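Local structure of transcriptional regulator (Saccharomonospora viridis, 4KWA) at residues L182-F185 and I186-I190; I130-T133 and I134-Q138; D145-A148 and D149-A152; G35-N38 and A39-H42. The protein probably represses transcription as a DNA-binding TetR-family regulator, this C-terminal two-thirds of it comprising a helix-turn-helix part and a choline-holding BetI-like domain. All blocks are in the same frame, centred on the assembly; numbering follows the deposited sequence.

Contact 1: residues L182-F185 and I186-I190; sequences LNDF and IEHNI
F185 and N189, one helical turn apart, show how a flat ring can use the residue four places on as a lid. The N189 side chain runs across the phenyl group at about a right angle, and its CB sits over one face, 4.0 Å from the ring centroid, in a CH-pi contact displaced toward the rim. The amide follows with its plane only 16° from that of the ring, and N189 CG comes 3.7 Å from F185 CE1. What turns the ring this way is the first torsion of F185: with chi1 at 178°, CG lies beside the carbonyl carbon and the ring leans toward the later turn. F185 CE2 also meets I190 CD1 at 3.9 Å, an apolar touch made at a slant to the ring. Behind these contacts the backbone bond from N189 N to F185 O measures 2.8 Å, and the helix then widens into a pi-type turn over 186-190. On its inner side, helix 175-190 rests L182 and I186 on V85 of helix 77-86, while F185 meets L158 of helix 148-168; on the dimer side, F185 packs on R154 of the second subunit and N189 on that subunit's own N189.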
ATOM      1  N   LEU A 182      16.718   1.685   0.477  1.00 25.64           N
ATOM      2  CA  LEU A 182      16.656   1.386  -0.938  1.00 29.41           C
ATOM      3  C   LEU A 182      18.055   1.435  -1.617  1.00 29.82           C
ATOM      4  O   LEU A 182      18.378   0.558  -2.398  1.00 24.41           O
ATOM      5  CB  LEU A 182      15.685   2.353  -1.642  1.00 22.64           C
ATOM      6  CG  LEU A 182      14.189   2.085  -1.433  1.00 28.44           C
ATOM      7  CD1 LEU A 182      13.313   3.243  -1.917  1.00 29.05           C
ATOM      8  CD2 LEU A 182      13.820   0.764  -2.093  1.00 29.02           C
ATOM      9  N   ASN A 183      18.870   2.416  -1.239  1.00 28.10           N
ATOM     10  CA  ASN A 183      20.235   2.498  -1.731  1.00 30.41           C
ATOM     11  C   ASN A 183      21.044   1.253  -1.230  1.00 31.17           C
ATOM     12  O   ASN A 183      21.833   0.684  -1.999  1.00 30.70           O
ATOM     13  CB  ASN A 183      20.808   3.916  -1.453  1.00 34.09           C
ATOM     14  CG  ASN A 183      20.366   4.934  -2.507  1.00 41.32           C
ATOM     15  OD1 ASN A 183      19.457   5.763  -2.287  1.00 50.11           O
ATOM     16  ND2 ASN A 183      20.939   4.824  -3.687  1.00 41.51           N
ATOM     17  N   ASP A 184      20.822   0.786   0.006  1.00 26.23           N
ATOM     18  CA  ASP A 184      21.457  -0.453   0.506  1.00 29.43           C
ATOM     19  C   ASP A 184      21.044  -1.663  -0.312  1.00 30.89           C
ATOM     20  O   ASP A 184      21.821  -2.523  -0.593  1.00 33.82           O
ATOM     21  CB  ASP A 184      21.191  -0.651   1.989  1.00 30.15           C
ATOM     22  CG  ASP A 184      22.000   0.336   2.867  1.00 51.40           C
ATOM     23  OD1 ASP A 184      22.915   0.990   2.302  1.00 56.43           O
ATOM     24  OD2 ASP A 184      21.754   0.440   4.114  1.00 60.49           O
ATOM     25  N   PHE A 185      19.779  -1.744  -0.660  1.00 31.37           N
ATOM     26  CA  PHE A 185      19.279  -2.871  -1.437  1.00 24.36           C
ATOM     27  C   PHE A 185      19.986  -2.803  -2.809  1.00 27.57           C
ATOM     28  O   PHE A 185      20.347  -3.826  -3.337  1.00 29.33           O
ATOM     29  CB  PHE A 185      17.750  -2.701  -1.639  1.00 24.13           C
ATOM     30  CG  PHE A 185      17.104  -3.807  -2.489  1.00 24.12           C
ATOM     31  CD1 PHE A 185      16.878  -5.061  -1.979  1.00 28.15           C
ATOM     32  CD2 PHE A 185      16.771  -3.573  -3.776  1.00 23.56           C
ATOM     33  CE1 PHE A 185      16.373  -6.081  -2.763  1.00 29.97           C
ATOM     34  CE2 PHE A 185      16.261  -4.617  -4.592  1.00 27.19           C
ATOM     35  CZ  PHE A 185      16.031  -5.816  -4.050  1.00 29.00           C
ATOM     36  N   ILE A 186      20.007  -1.647  -3.456  1.00 25.20           N
ATOM     37  CA  ILE A 186      20.648  -1.544  -4.782  1.00 30.35           C
ATOM     38  C   ILE A 186      22.123  -1.963  -4.657  1.00 28.61           C
ATOM     39  O   ILE A 186      22.632  -2.833  -5.344  1.00 31.00           O
ATOM     40  CB  ILE A 186      20.556  -0.115  -5.338  1.00 33.70           C
ATOM     41  CG1 ILE A 186      19.100   0.198  -5.705  1.00 33.66           C
ATOM     42  CG2 ILE A 186      21.515   0.103  -6.513  1.00 37.18           C
ATOM     43  CD1 ILE A 186      18.854   1.652  -6.008  1.00 37.39           C
ATOM     44  N   GLU A 187      22.827  -1.312  -3.744  1.00 32.46           N
ATOM     45  CA  GLU A 187      24.251  -1.626  -3.623  1.00 34.73           C
ATOM     46  C   GLU A 187      24.544  -3.115  -3.295  1.00 35.04           C
ATOM     47  O   GLU A 187      25.573  -3.612  -3.732  1.00 36.49           O
ATOM     48  CB  GLU A 187      24.969  -0.647  -2.648  1.00 38.10           C
ATOM     49  CG  GLU A 187      24.959   0.819  -3.089  1.00 48.05           C
ATOM     50  CD  GLU A 187      25.508   1.048  -4.511  1.00 54.03           C
ATOM     51  OE1 GLU A 187      26.642   0.585  -4.776  1.00 56.53           O
ATOM     52  OE2 GLU A 187      24.819   1.722  -5.347  1.00 63.77           O
ATOM     53  N   HIS A 188      23.718  -3.814  -2.521  1.00 28.56           N
ATOM     54  CA  HIS A 188      24.024  -5.205  -2.148  1.00 33.81           C
ATOM     55  C   HIS A 188      23.269  -6.321  -2.863  1.00 33.86           C
ATOM     56  O   HIS A 188      23.648  -7.480  -2.790  1.00 37.70           O
ATOM     57  CB  HIS A 188      23.862  -5.352  -0.640  1.00 42.06           C
ATOM     58  CG  HIS A 188      24.711  -4.390   0.123  1.00 51.14           C
ATOM     59  ND1 HIS A 188      24.212  -3.567   1.104  1.00 59.75           N
ATOM     60  CD2 HIS A 188      26.006  -4.022  -0.056  1.00 55.52           C
ATOM     61  CE1 HIS A 188      25.180  -2.790   1.555  1.00 51.92           C
ATOM     62  NE2 HIS A 188      26.276  -3.043   0.863  1.00 61.55           N
ATOM     63  N   ASN A 189      22.150  -5.977  -3.496  1.00 30.09           N
ATOM     64  CA  ASN A 189      21.359  -6.985  -4.212  1.00 35.77           C
ATOM     65  C   ASN A 189      21.371  -6.863  -5.677  1.00 35.22           C
ATOM     66  O   ASN A 189      20.998  -7.814  -6.367  1.00 41.68           O
ATOM     67  CB  ASN A 189      19.903  -6.983  -3.767  1.00 37.06           C
ATOM     68  CG  ASN A 189      19.724  -7.559  -2.389  1.00 48.89           C
ATOM     69  OD1 ASN A 189      20.035  -6.926  -1.396  1.00 52.73           O
ATOM     70  ND2 ASN A 189      19.178  -8.745  -2.335  1.00 51.92           N
ATOM     71  N   ILE A 190      21.676  -5.658  -6.166  1.00 29.04           N
ATOM     72  CA  ILE A 190      21.672  -5.370  -7.601  1.00 26.92           C
ATOM     73  C   ILE A 190      23.065  -5.186  -8.176  1.00 33.68           C
ATOM     74  O   ILE A 190      23.404  -5.783  -9.182  1.00 27.52           O
ATOM     75  CB  ILE A 190      20.771  -4.192  -7.952  1.00 29.67           C
ATOM     76  CG1 ILE A 190      19.368  -4.367  -7.326  1.00 31.05           C
ATOM     77  CG2 ILE A 190      20.641  -3.993  -9.446  1.00 29.12           C
ATOM     78  CD1 ILE A 190      18.360  -3.318  -7.658  1.00 33.60           C
TER

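Contact 2: residues I130-T133 and I134-Q138; sequences IAMT and IRTGQ
R135 runs back along the preceding turn of its helix, passing A131. Its CB stands 3.7 Å from A131 O, the carbonyl that already accepts the backbone bond from R135 N at 3.0 Å. CG is nearer still, 3.3 Å from A131 O, because chi1 of -61° sets it beside its own backbone N and opposite the carbonyl carbon. CD draws off slightly along an extended chain, and the guanidinium at its end passes A131 CB obliquely, with NH1 3.7 Å from that methyl. NH2 continues beyond the turn to a salt bridge with D149. On a neighbouring side of the helix, the tip of I134, CD1, touches I130 CG2 at 3.8 Å, and the pair faces helix 148-168, where I130 meets A152 and I134 meets L151. Toward solvent, one water donates to the carbonyl O of M132, a selenomethionine here, at 2.8 Å and also bonds T136 OG1 at 3.0 Å. T133 OG1 turns instead to T129 O, within the same helix. The chemistry is thus divided by side: aliphatic carbon toward the adjoining helix, a hydrated carbonyl on another side, and between them an arginine whose carbon chain hugs the backbone while its charge, carried past a small methyl, pairs with an acid on the next helix.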
ATOM      1  N   ILE A 130      11.946  -0.123 -14.895  1.00 25.13           N
ATOM      2  CA  ILE A 130      12.844  -0.711 -13.938  1.00 27.96           C
ATOM      3  C   ILE A 130      13.522  -1.897 -14.556  1.00 26.44           C
ATOM      4  O   ILE A 130      14.790  -1.988 -14.537  1.00 25.13           O
ATOM      5  CB  ILE A 130      12.064  -1.180 -12.672  1.00 28.96           C
ATOM      6  CG1 ILE A 130      11.410   0.001 -11.958  1.00 34.24           C
ATOM      7  CG2 ILE A 130      13.026  -1.855 -11.716  1.00 29.14           C
ATOM      8  CD1 ILE A 130      12.377   1.102 -11.592  1.00 40.93           C
ATOM      9  N   ALA A 131      12.744  -2.802 -15.144  1.00 25.39           N
ATOM     10  CA  ALA A 131      13.369  -3.985 -15.719  1.00 26.10           C
ATOM     11  C   ALA A 131      14.396  -3.662 -16.826  1.00 27.66           C
ATOM     12  O   ALA A 131      15.484  -4.281 -16.955  1.00 26.52           O
ATOM     13  CB  ALA A 131      12.256  -4.950 -16.228  1.00 24.90           C
HETATM   14  N   MSE A 132      14.052  -2.657 -17.636  1.00 25.27           N
HETATM   15  CA  MSE A 132      14.922  -2.248 -18.695  1.00 27.85           C
HETATM   16  C   MSE A 132      16.166  -1.681 -18.119  1.00 27.81           C
HETATM   17  O   MSE A 132      17.241  -1.891 -18.691  1.00 26.48           O
HETATM   18  CB  MSE A 132      14.230  -1.272 -19.633  1.00 27.97           C
HETATM   19  CG  MSE A 132      15.178  -0.789 -20.701  1.00 33.83           C
HETATM   20 SE   MSE A 132      14.242   0.703 -21.614  1.00 46.38          SE
HETATM   21  CE  MSE A 132      14.218   2.262 -20.362  1.00 53.23           C
ATOM     22  N   THR A 133      16.062  -0.922 -17.023  1.00 24.16           N
ATOM     23  CA  THR A 133      17.283  -0.347 -16.411  1.00 25.25           C
ATOM     24  C   THR A 133      18.249  -1.435 -15.878  1.00 28.91           C
ATOM     25  O   THR A 133      19.481  -1.367 -16.015  1.00 29.74           O
ATOM     26  CB  THR A 133      16.853   0.605 -15.335  1.00 23.43           C
ATOM     27  OG1 THR A 133      15.935   1.531 -15.988  1.00 27.48           O
ATOM     28  CG2 THR A 133      18.076   1.397 -14.695  1.00 31.29           C
ATOM     29  N   ILE A 134      17.657  -2.431 -15.237  1.00 26.85           N
ATOM     30  CA  ILE A 134      18.403  -3.577 -14.770  1.00 27.48           C
ATOM     31  C   ILE A 134      19.148  -4.247 -15.899  1.00 30.87           C
ATOM     32  O   ILE A 134      20.364  -4.461 -15.737  1.00 28.18           O
ATOM     33  CB  ILE A 134      17.495  -4.534 -13.957  1.00 28.10           C
ATOM     34  CG1 ILE A 134      17.097  -3.798 -12.671  1.00 27.41           C
ATOM     35  CG2 ILE A 134      18.213  -5.816 -13.636  1.00 30.03           C
ATOM     36  CD1 ILE A 134      15.876  -4.400 -11.993  1.00 37.13           C
ATOM     37  N   ARG A 135      18.476  -4.566 -17.022  1.00 25.98           N
ATOM     38  CA  ARG A 135      19.156  -5.217 -18.141  1.00 31.69           C
ATOM     39  C   ARG A 135      20.237  -4.314 -18.758  1.00 28.15           C
ATOM     40  O   ARG A 135      21.267  -4.760 -19.236  1.00 30.14           O
ATOM     41  CB  ARG A 135      18.108  -5.643 -19.211  1.00 29.20           C
ATOM     42  CG  ARG A 135      17.109  -6.627 -18.648  1.00 32.15           C
ATOM     43  CD  ARG A 135      16.076  -7.036 -19.707  1.00 34.92           C
ATOM     44  NE  ARG A 135      14.936  -7.825 -19.240  1.00 49.20           N
ATOM     45  CZ  ARG A 135      13.702  -7.318 -19.142  1.00 36.93           C
ATOM     46  NH1 ARG A 135      13.432  -6.030 -19.566  1.00 42.25           N
ATOM     47  NH2 ARG A 135      12.735  -8.091 -18.753  1.00 52.44           N
ATOM     48  N   THR A 136      20.067  -3.000 -18.734  1.00 31.26           N
ATOM     49  CA  THR A 136      21.190  -2.191 -19.237  1.00 26.90           C
ATOM     50  C   THR A 136      22.436  -2.297 -18.305  1.00 30.78           C
ATOM     51  O   THR A 136      23.571  -2.426 -18.814  1.00 33.72           O
ATOM     52  CB  THR A 136      20.774  -0.703 -19.407  1.00 36.91           C
ATOM     53  OG1 THR A 136      19.635  -0.603 -20.236  1.00 34.90           O
ATOM     54  CG2 THR A 136      21.840   0.149 -20.025  1.00 35.13           C
ATOM     55  N   GLY A 137      22.239  -2.149 -17.008  1.00 33.32           N
ATOM     56  CA  GLY A 137      23.356  -2.236 -16.027  1.00 32.69           C
ATOM     57  C   GLY A 137      24.005  -3.616 -16.101  1.00 33.85           C
ATOM     58  O   GLY A 137      25.222  -3.785 -15.845  1.00 32.12           O
ATOM     59  N   GLN A 138      23.199  -4.641 -16.437  1.00 32.98           N
ATOM     60  CA  GLN A 138      23.722  -5.972 -16.604  1.00 31.81           C
ATOM     61  C   GLN A 138      24.620  -5.983 -17.805  1.00 35.72           C
ATOM     62  O   GLN A 138      25.747  -6.493 -17.696  1.00 35.38           O
ATOM     63  CB  GLN A 138      22.600  -7.003 -16.738  1.00 29.86           C
ATOM     64  CG  GLN A 138      21.966  -7.295 -15.397  1.00 29.91           C
ATOM     65  CD  GLN A 138      20.711  -8.189 -15.466  1.00 32.45           C
ATOM     66  OE1 GLN A 138      20.019  -8.274 -16.486  1.00 33.27           O
ATOM     67  NE2 GLN A 138      20.384  -8.746 -14.367  1.00 30.01           N
TER
HETATM   68  O   HOH W   1      17.855  -2.680 -21.359  1.00 33.96           O

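Contact 3: residues D145-A148 and D149-A152; sequences DQDA and DELA
D147 OD1 takes two backbone N-H groups at the start of helix 148-168. The stronger bond comes from E150 N, 2.7 Å from OD1 and met nearly head-on with an N-H...O angle of 165°; the second, from D149 N to the same oxygen, is 2.9 Å long but bent to 115° and therefore weak. The carboxylate reaches them because CG of D147 stands anti to its own N (chi1 178°), beside the carbonyl carbon, which lets OD1 swing over the first turn. The backbone joins in: L151 N donates to D147 O at 3.1 Å, and A152 N to A148 O at 2.8 Å. This is a classical aspartate N-cap, in which an acid occupies N-H groups that lack a carbonyl partner within the helix; its negative charge is probably stabilised by the positive end of the helix. Just before the cap, Q146 crosses L151 at about a right angle, its amide carbon CD 3.9 Å from L151 CD2, so the incoming loop lies against the first turn. Carboxylates gather here, with D149 OD2 4.3 Å from D147 OD1, but D149 has a partner of its own in a hydrogen bond between its OD1 and Y127 of helix 113-139. E150, at the third position of the helix, sends its bent side chain away from the cap to H181 of the second subunit. On the inner side, L151 packs against F185 and I190 of helix 175-190.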
ATOM      1  N   ASP A 145      24.028 -10.627 -12.681  1.00 34.06           N
ATOM      2  CA  ASP A 145      23.112 -11.372 -13.527  1.00 34.12           C
ATOM      3  C   ASP A 145      22.029 -11.928 -12.629  1.00 40.16           C
ATOM      4  O   ASP A 145      22.326 -12.535 -11.590  1.00 42.69           O
ATOM      5  CB  ASP A 145      23.895 -12.561 -14.153  1.00 36.61           C
ATOM      6  CG  ASP A 145      23.083 -13.376 -15.192  1.00 43.44           C
ATOM      7  OD1 ASP A 145      22.085 -12.891 -15.736  1.00 47.90           O
ATOM      8  OD2 ASP A 145      23.471 -14.549 -15.468  1.00 40.47           O
ATOM      9  N   GLN A 146      20.768 -11.769 -13.027  1.00 33.61           N
ATOM     10  CA  GLN A 146      19.685 -12.144 -12.197  1.00 40.87           C
ATOM     11  C   GLN A 146      18.464 -11.869 -13.088  1.00 36.92           C
ATOM     12  O   GLN A 146      18.556 -11.037 -14.035  1.00 35.14           O
ATOM     13  CB  GLN A 146      19.743 -11.125 -11.071  1.00 49.89           C
ATOM     14  CG  GLN A 146      19.193 -11.411  -9.742  1.00 57.43           C
ATOM     15  CD  GLN A 146      18.995 -10.088  -8.961  1.00 52.42           C
ATOM     16  OE1 GLN A 146      19.917  -9.218  -8.741  1.00 45.23           O
ATOM     17  NE2 GLN A 146      17.795  -9.933  -8.542  1.00 47.06           N
ATOM     18  N   ASP A 147      17.352 -12.543 -12.832  1.00 35.52           N
ATOM     19  CA  ASP A 147      16.152 -12.294 -13.631  1.00 37.18           C
ATOM     20  C   ASP A 147      15.643 -10.877 -13.294  1.00 33.61           C
ATOM     21  O   ASP A 147      15.343 -10.528 -12.130  1.00 29.65           O
ATOM     22  CB  ASP A 147      15.125 -13.364 -13.365  1.00 41.31           C
ATOM     23  CG  ASP A 147      13.855 -13.160 -14.094  1.00 45.01           C
ATOM     24  OD1 ASP A 147      13.142 -12.198 -13.800  1.00 49.21           O
ATOM     25  OD2 ASP A 147      13.509 -14.027 -14.924  1.00 52.12           O
ATOM     26  N   ALA A 148      15.616 -10.052 -14.323  1.00 33.37           N
ATOM     27  CA  ALA A 148      15.205  -8.657 -14.189  1.00 33.99           C
ATOM     28  C   ALA A 148      13.758  -8.466 -13.909  1.00 34.04           C
ATOM     29  O   ALA A 148      13.358  -7.452 -13.348  1.00 32.08           O
ATOM     30  CB  ALA A 148      15.571  -7.879 -15.434  1.00 30.78           C
ATOM     31  N   ASP A 149      12.940  -9.400 -14.336  1.00 30.51           N
ATOM     32  CA  ASP A 149      11.541  -9.282 -14.052  1.00 34.49           C
ATOM     33  C   ASP A 149      11.256  -9.550 -12.523  1.00 32.54           C
ATOM     34  O   ASP A 149      10.427  -8.869 -11.904  1.00 33.89           O
ATOM     35  CB  ASP A 149      10.822 -10.364 -14.896  1.00 36.47           C
ATOM     36  CG  ASP A 149      10.547  -9.950 -16.331  1.00 56.45           C
ATOM     37  OD1 ASP A 149       9.538  -9.259 -16.541  1.00 55.49           O
ATOM     38  OD2 ASP A 149      11.208 -10.440 -17.274  1.00 57.18           O
ATOM     39  N   GLU A 150      11.866 -10.587 -11.975  1.00 36.85           N
ATOM     40  CA  GLU A 150      11.677 -10.911 -10.544  1.00 36.93           C
ATOM     41  C   GLU A 150      12.200  -9.763  -9.708  1.00 32.19           C
ATOM     42  O   GLU A 150      11.549  -9.365  -8.710  1.00 31.23           O
ATOM     43  CB  GLU A 150      12.392 -12.217 -10.138  1.00 41.22           C
ATOM     44  CG  GLU A 150      11.737 -13.513 -10.611  1.00 55.33           C
ATOM     45  CD  GLU A 150      10.428 -13.913  -9.879  1.00 63.95           C
ATOM     46  OE1 GLU A 150      10.039 -15.088 -10.079  1.00 79.72           O
ATOM     47  OE2 GLU A 150       9.783 -13.132  -9.106  1.00 67.40           O
ATOM     48  N   LEU A 151      13.334  -9.204 -10.150  1.00 28.93           N
ATOM     49  CA  LEU A 151      13.958  -8.072  -9.491  1.00 30.92           C
ATOM     50  C   LEU A 151      13.105  -6.822  -9.616  1.00 27.59           C
ATOM     51  O   LEU A 151      12.985  -6.104  -8.652  1.00 34.19           O
ATOM     52  CB  LEU A 151      15.387  -7.862  -9.993  1.00 33.93           C
ATOM     53  CG  LEU A 151      16.095  -6.643  -9.373  1.00 35.38           C
ATOM     54  CD1 LEU A 151      16.026  -6.698  -7.849  1.00 39.85           C
ATOM     55  CD2 LEU A 151      17.562  -6.579  -9.800  1.00 39.84           C
ATOM     56  N   ALA A 152      12.627  -6.444 -10.828  1.00 29.78           N
ATOM     57  CA  ALA A 152      11.676  -5.350 -10.926  1.00 29.87           C
ATOM     58  C   ALA A 152      10.465  -5.567  -9.974  1.00 30.93           C
ATOM     59  O   ALA A 152       9.983  -4.652  -9.393  1.00 30.85           O
ATOM     60  CB  ALA A 152      11.168  -5.226 -12.342  1.00 35.21           C
TER

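Contact 4: residues G35-N38 and A39-H42; sequences GTSN and ATIH
Entry into the second helix of the predicted helix-turn-helix, residues 38-44, is made here by S37 and T40, whose hydroxyls meet across the helix start. S37 OG and T40 OG1 are 2.9 Å apart and hydrogen-bonded, a link from the N-cap residue to the third residue of the helix. Chi1 of 55° places S37 OG between its own backbone N and carbonyl carbon, from where it faces the first turn. T36, one residue earlier, brings its methyl against the same threonine: the two side chains cross at about a right angle, and T36 CG2 lies only 3.3 Å from T40 CB, closer than carbons usually pack. The first backbone bond is slack, I41 N to S37 O at 3.5 Å, straight yet weak; the next is normal, with H42 N 3.0 Å from N38 O. That carbonyl also lies against one face of the H42 imidazole, 2.9 Å from CD2, since chi1 of -56° brings the ring back over the turn before it. A water ties the outer ends together, donating to N38 OD1 at 2.9 Å and lying in the ring plane at the edge of H42, where it bonds NE2. The side chain of N38 further touches I27, H28 and A31 of helix 27-34, joining the two helices of the unit. A glycine with positive phi closing the first helix at G35, followed by a serine at the N-cap position of the second, makes up the short turn of the TetR-type helix-turn-helix, whose second helix commonly reads DNA.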
ATOM      1  N   GLY A  35     -13.363  29.598  -7.500  1.00 41.39           N
ATOM      2  CA  GLY A  35     -14.311  30.695  -7.830  1.00 42.81           C
ATOM      3  C   GLY A  35     -15.208  30.298  -8.980  1.00 50.40           C
ATOM      4  O   GLY A  35     -15.573  31.084  -9.828  1.00 49.59           O
ATOM      5  N   THR A  36     -15.572  29.043  -9.050  1.00 43.13           N
ATOM      6  CA  THR A  36     -16.435  28.643 -10.170  1.00 48.99           C
ATOM      7  C   THR A  36     -17.734  28.160  -9.566  1.00 50.69           C
ATOM      8  O   THR A  36     -17.976  28.355  -8.365  1.00 47.74           O
ATOM      9  CB  THR A  36     -15.754  27.599 -11.060  1.00 53.20           C
ATOM     10  OG1 THR A  36     -14.401  27.987 -11.271  1.00 61.07           O
ATOM     11  CG2 THR A  36     -16.447  27.497 -12.429  1.00 57.49           C
ATOM     12  N   SER A  37     -18.602  27.611 -10.408  1.00 47.36           N
ATOM     13  CA  SER A  37     -19.860  27.101  -9.942  1.00 45.76           C
ATOM     14  C   SER A  37     -19.784  25.597  -9.891  1.00 36.97           C
ATOM     15  O   SER A  37     -18.922  24.912 -10.522  1.00 37.48           O
ATOM     16  CB  SER A  37     -20.993  27.571 -10.863  1.00 42.65           C
ATOM     17  OG  SER A  37     -20.731  27.200 -12.224  1.00 42.87           O
ATOM     18  N   ASN A  38     -20.657  25.023  -9.101  1.00 49.74           N
ATOM     19  CA  ASN A  38     -20.716  23.599  -9.113  1.00 45.87           C
ATOM     20  C   ASN A  38     -21.092  23.147 -10.541  1.00 38.35           C
ATOM     21  O   ASN A  38     -20.584  22.157 -10.996  1.00 36.60           O
ATOM     22  CB  ASN A  38     -21.708  23.063  -8.071  1.00 52.58           C
ATOM     23  CG  ASN A  38     -21.117  22.978  -6.667  1.00 55.75           C
ATOM     24  OD1 ASN A  38     -21.581  22.181  -5.857  1.00 64.20           O
ATOM     25  ND2 ASN A  38     -20.054  23.709  -6.403  1.00 51.22           N
ATOM     26  N   ALA A  39     -21.963  23.898 -11.253  1.00 38.58           N
ATOM     27  CA  ALA A  39     -22.398  23.514 -12.597  1.00 33.63           C
ATOM     28  C   ALA A  39     -21.292  23.345 -13.660  1.00 34.76           C
ATOM     29  O   ALA A  39     -21.327  22.420 -14.496  1.00 38.49           O
ATOM     30  CB  ALA A  39     -23.522  24.449 -13.067  1.00 43.97           C
ATOM     31  N   THR A  40     -20.331  24.264 -13.648  1.00 38.99           N
ATOM     32  CA  THR A  40     -19.159  24.216 -14.535  1.00 37.62           C
ATOM     33  C   THR A  40     -18.387  22.930 -14.329  1.00 33.14           C
ATOM     34  O   THR A  40     -17.868  22.292 -15.306  1.00 33.86           O
ATOM     35  CB  THR A  40     -18.190  25.362 -14.196  1.00 39.87           C
ATOM     36  OG1 THR A  40     -18.865  26.599 -14.361  1.00 41.16           O
ATOM     37  CG2 THR A  40     -16.960  25.311 -15.122  1.00 41.20           C
ATOM     38  N   ILE A  41     -18.152  22.652 -13.042  1.00 30.70           N
ATOM     39  CA  ILE A  41     -17.467  21.423 -12.699  1.00 32.81           C
ATOM     40  C   ILE A  41     -18.224  20.199 -13.201  1.00 32.20           C
ATOM     41  O   ILE A  41     -17.644  19.327 -13.840  1.00 31.91           O
ATOM     42  CB  ILE A  41     -17.192  21.246 -11.184  1.00 32.65           C
ATOM     43  CG1 ILE A  41     -16.500  22.468 -10.518  1.00 41.84           C
ATOM     44  CG2 ILE A  41     -16.408  19.994 -10.989  1.00 30.90           C
ATOM     45  CD1 ILE A  41     -15.328  23.003 -11.258  1.00 48.74           C
ATOM     46  N   HIS A  42     -19.530  20.153 -12.930  1.00 34.63           N
ATOM     47  CA  HIS A  42     -20.378  19.002 -13.386  1.00 35.55           C
ATOM     48  C   HIS A  42     -20.348  18.857 -14.929  1.00 38.30           C
ATOM     49  O   HIS A  42     -20.295  17.745 -15.515  1.00 33.16           O
ATOM     50  CB  HIS A  42     -21.803  19.158 -12.858  1.00 38.13           C
ATOM     51  CG  HIS A  42     -21.931  19.292 -11.349  1.00 30.74           C
ATOM     52  ND1 HIS A  42     -21.383  18.396 -10.464  1.00 34.34           N
ATOM     53  CD2 HIS A  42     -22.668  20.153 -10.595  1.00 40.05           C
ATOM     54  CE1 HIS A  42     -21.730  18.718  -9.231  1.00 34.98           C
ATOM     55  NE2 HIS A  42     -22.488  19.801  -9.278  1.00 46.09           N
TER
HETATM   56  O   HOH W   2     -23.688  20.491  -6.775  1.00 48.33           O

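How the contacts relate
From the N terminus the order is contact 4, contact 2, contact 3, contact 1. Each is local, spanning a helical turn or a helix start, so none closes a long loop and none nests in or crosses another. Contact 4 stands alone in the DNA-binding part, its centre about 47 to 49 Å from the other three. Those three gather in the BetI-like domain. Contact 2, near the end of helix 113-139, and contact 3, at the start of helix 148-168, have centres about 9 Å apart and bracket the intervening loop, joined by charge and apolar packing. Contact 1, near the C terminus, abuts contact 3 through L151, whereas contacts 1 and 2 do not touch.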